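Local coordinates for archaemetzincin (Archaeoglobus fulgidus, PDB 3ZVS), which is probably a zinc metalloprotease of the peptidase M54 family, with one catalytic and one apparently structural zinc ion and a natural substrate still unknown, at residues A[78-83]-A[96-101]. Sequence-based numbering, arbitrary orientation.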
ATOM      1  N   MET A  78      -3.446 -13.202  10.463  1.00 15.15           N
ATOM      2  CA  MET A  78      -2.714 -13.338   9.198  1.00 15.18           C
ATOM      3  C   MET A  78      -1.228 -13.597   9.425  1.00 12.57           C
ATOM      4  O   MET A  78      -0.648 -12.971  10.294  1.00 14.44           O
ATOM      5  CB  MET A  78      -2.869 -12.062   8.364  1.00 13.91           C
ATOM      6  CG  MET A  78      -4.275 -11.536   8.229  1.00 15.24           C
ATOM      7  SD  MET A  78      -5.204 -12.641   7.149  1.00 18.51           S
ATOM      8  CE  MET A  78      -4.713 -12.005   5.580  1.00 23.50           C
ATOM      9  N   ASN A  79      -0.608 -14.478   8.648  1.00 12.33           N
ATOM     10  CA  ASN A  79       0.823 -14.677   8.765  1.00 14.00           C
ATOM     11  C   ASN A  79       1.591 -13.393   8.367  1.00 12.61           C
ATOM     12  O   ASN A  79       2.589 -13.016   9.008  1.00 13.25           O
ATOM     13  CB  ASN A  79       1.300 -15.896   7.968  1.00 18.96           C
ATOM     14  CG  ASN A  79       0.885 -15.872   6.492  1.00 21.53           C
ATOM     15  OD1 ASN A  79      -0.092 -15.232   6.099  1.00 23.53           O
ATOM     16  ND2 ASN A  79       1.648 -16.577   5.671  1.00 20.93           N
ATOM     17  N   PHE A  80       1.134 -12.741   7.297  1.00 11.26           N
ATOM     18  CA  PHE A  80       1.573 -11.400   6.875  1.00 12.17           C
ATOM     19  C   PHE A  80       0.412 -10.801   6.120  1.00  8.91           C
ATOM     20  O   PHE A  80      -0.527 -11.502   5.755  1.00 10.44           O
ATOM     21  CB  PHE A  80       2.840 -11.436   6.007  1.00 10.59           C
ATOM     22  CG  PHE A  80       2.617 -11.985   4.617  1.00 10.21           C
ATOM     23  CD1 PHE A  80       2.250 -11.142   3.580  1.00  9.78           C
ATOM     24  CD2 PHE A  80       2.780 -13.337   4.371  1.00 12.64           C
ATOM     25  CE1 PHE A  80       2.048 -11.651   2.298  1.00 12.04           C
ATOM     26  CE2 PHE A  80       2.560 -13.868   3.098  1.00 12.54           C
ATOM     27  CZ  PHE A  80       2.198 -13.023   2.065  1.00 12.49           C
ATOM     28  N   VAL A  81       0.487  -9.503   5.857  1.00 10.15           N
ATOM     29  CA  VAL A  81      -0.398  -8.830   4.907  1.00  8.84           C
ATOM     30  C   VAL A  81       0.495  -7.933   4.051  1.00  9.40           C
ATOM     31  O   VAL A  81       1.564  -7.469   4.501  1.00  8.96           O
ATOM     32  CB  VAL A  81      -1.508  -7.974   5.589  1.00  8.76           C
ATOM     33  CG1 VAL A  81      -2.455  -8.838   6.392  1.00 10.71           C
ATOM     34  CG2 VAL A  81      -0.920  -6.881   6.477  1.00  9.94           C
ATOM     35  N   PHE A  82       0.091  -7.665   2.815  1.00  8.67           N
ATOM     36  CA  PHE A  82       0.775  -6.652   2.034  1.00  7.78           C
ATOM     37  C   PHE A  82       0.419  -5.253   2.504  1.00  9.23           C
ATOM     38  O   PHE A  82       1.136  -4.281   2.247  1.00 10.53           O
ATOM     39  CB  PHE A  82       0.432  -6.765   0.555  1.00 10.27           C
ATOM     40  CG  PHE A  82       0.912  -8.036  -0.086  1.00  9.51           C
ATOM     41  CD1 PHE A  82       2.269  -8.276  -0.273  1.00 10.71           C
ATOM     42  CD2 PHE A  82       0.001  -8.977  -0.591  1.00 10.90           C
ATOM     43  CE1 PHE A  82       2.720  -9.420  -0.905  1.00 11.15           C
ATOM     44  CE2 PHE A  82       0.456 -10.128  -1.187  1.00 12.28           C
ATOM     45  CZ  PHE A  82       1.826 -10.360  -1.348  1.00 11.31           C
ATOM     46  N   GLY A  83      -0.716  -5.115   3.177  1.00  9.09           N
ATOM     47  CA  GLY A  83      -1.199  -3.819   3.566  1.00 10.70           C
ATOM     48  C   GLY A  83      -2.486  -3.955   4.369  1.00  9.85           C
ATOM     49  O   GLY A  83      -3.009  -5.060   4.572  1.00 10.31           O
ATOM     50  N   VAL A  96       6.417  -3.103   1.521  1.00  8.43           N
ATOM     51  CA  VAL A  96       7.063  -3.590   0.323  1.00  7.86           C
ATOM     52  C   VAL A  96       7.968  -4.797   0.648  1.00  8.95           C
ATOM     53  O   VAL A  96       8.588  -5.404  -0.231  1.00  9.54           O
ATOM     54  CB  VAL A  96       7.849  -2.462  -0.394  1.00  9.29           C
ATOM     55  CG1 VAL A  96       6.929  -1.352  -0.823  1.00  9.55           C
ATOM     56  CG2 VAL A  96       8.956  -1.941   0.510  1.00 10.43           C
ATOM     57  N   PHE A  97       7.987  -5.207   1.904  1.00  8.62           N
ATOM     58  CA  PHE A  97       8.862  -6.311   2.351  1.00  8.63           C
ATOM     59  C   PHE A  97       8.682  -7.618   1.556  1.00  9.67           C
ATOM     60  O   PHE A  97       9.653  -8.253   1.137  1.00 10.78           O
ATOM     61  CB  PHE A  97       8.665  -6.596   3.842  1.00  9.28           C
ATOM     62  CG  PHE A  97       9.492  -7.756   4.364  1.00  7.59           C
ATOM     63  CD1 PHE A  97       9.021  -9.057   4.334  1.00  9.85           C
ATOM     64  CD2 PHE A  97      10.732  -7.532   4.919  1.00 10.05           C
ATOM     65  CE1 PHE A  97       9.765 -10.096   4.831  1.00 11.10           C
ATOM     66  CE2 PHE A  97      11.487  -8.581   5.427  1.00 11.97           C
ATOM     67  CZ  PHE A  97      10.994  -9.877   5.354  1.00 11.31           C
ATOM     68  N   ARG A  98       7.428  -8.048   1.360  1.00  9.25           N
ATOM     69  CA  ARG A  98       7.150  -9.317   0.715  1.00 12.41           C
ATOM     70  C   ARG A  98       7.315  -9.210  -0.780  1.00 10.96           C
ATOM     71  O   ARG A  98       7.245 -10.228  -1.483  1.00 12.35           O
ATOM     72  CB  ARG A  98       5.727  -9.743   1.067  1.00 10.08           C
ATOM     73  CG  ARG A  98       5.560 -10.075   2.552  1.00 10.51           C
ATOM     74  CD  ARG A  98       6.135 -11.440   2.897  1.00 11.18           C
ATOM     75  NE  ARG A  98       6.119 -11.682   4.339  1.00 10.60           N
ATOM     76  CZ  ARG A  98       6.264 -12.864   4.914  1.00 12.12           C
ATOM     77  NH1 ARG A  98       6.343 -13.972   4.178  1.00 14.50           N
ATOM     78  NH2 ARG A  98       6.260 -12.956   6.236  1.00 12.85           N
ATOM     79  N   LEU A  99       7.540  -7.998  -1.280  1.00  9.46           N
ATOM     80  CA  LEU A  99       7.691  -7.774  -2.731  1.00 10.44           C
ATOM     81  C   LEU A  99       9.129  -7.879  -3.258  1.00 10.59           C
ATOM     82  O   LEU A  99       9.352  -7.945  -4.479  1.00 10.61           O
ATOM     83  CB  LEU A  99       7.122  -6.424  -3.121  1.00 10.11           C
ATOM     84  CG  LEU A  99       5.707  -6.115  -2.584  1.00  9.34           C
ATOM     85  CD1 LEU A  99       5.254  -4.726  -3.002  1.00 11.31           C
ATOM     86  CD2 LEU A  99       4.684  -7.146  -2.983  1.00 11.22           C
ATOM     87  N   THR A 100      10.101  -7.925  -2.354  1.00 10.45           N
ATOM     88  CA  THR A 100      11.506  -7.891  -2.718  1.00 11.70           C
ATOM     89  C   THR A 100      11.841  -8.950  -3.750  1.00 13.53           C
ATOM     90  O   THR A 100      11.457 -10.104  -3.631  1.00 13.73           O
ATOM     91  CB  THR A 100      12.369  -8.117  -1.474  1.00 12.20           C
ATOM     92  OG1 THR A 100      12.118  -9.422  -0.911  1.00 19.60           O
ATOM     93  CG2 THR A 100      12.016  -7.115  -0.428  1.00 11.56           C
ATOM     94  N   THR A 101      12.581  -8.529  -4.772  1.00 14.74           N
ATOM     95  CA  THR A 101      12.939  -9.441  -5.851  1.00 15.80           C
ATOM     96  C   THR A 101      14.169  -8.870  -6.572  1.00 17.29           C
ATOM     97  O   THR A 101      14.445  -7.668  -6.501  1.00 17.72           O
ATOM     98  CB  THR A 101      11.721  -9.679  -6.798  1.00 18.59           C
ATOM     99  OG1 THR A 101      11.946 -10.782  -7.709  1.00 22.47           O
ATOM    100  CG2 THR A 101      11.362  -8.416  -7.530  1.00 15.07           C
TER
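F80 and R98 are brought face to face by two torsions: at F80, CG lies between the backbone N and the carbonyl carbon (chi1 71°), while the R98 chain bends at chi2 (-77°) and runs on extended across the ring. The guanidinium lies flat on the phenyl face in a cation-pi stack, with group centres 4.2 Å apart and planes inclined by 13°. R98 NE sits 3.5 Å from F80 CG, whereas R98 CD forms a CH-pi contact over the middle of the ring, 3.9 Å from the F80 centroid. Nearer the backbone, R98 CB reaches F82 CE1 at 3.6 Å. The same carbon, F82 CE1, also meets L99 CD2 at 3.7 Å. The F82 ring stands nearly perpendicular to the guanidinium and meets only the aliphatic root of the arginine. No hydrogen bond joins the two segments; a salt bridge from R98 NH2 to D72 holds the charged end. The contact thus ties the loop leading into edge strand 83-85 to the one following strand 91-95, beside the active-site cleft of this metzincin. There the backbone N of F82 hydrogen-bonds a malonate ion, probably from the crystallisation liquor, and the F82 side chain lies about 5 Å from that of E118, the inferred proton acceptor. Replacing R98 with an alanine would probably strip the F80 face of its flat cover and leave D72 without this cationic mate. Dispersion and cation-pi attraction therefore join the loops, with D72 probably offsetting the arginine's charge while the guanidinium remains stacked on the ring.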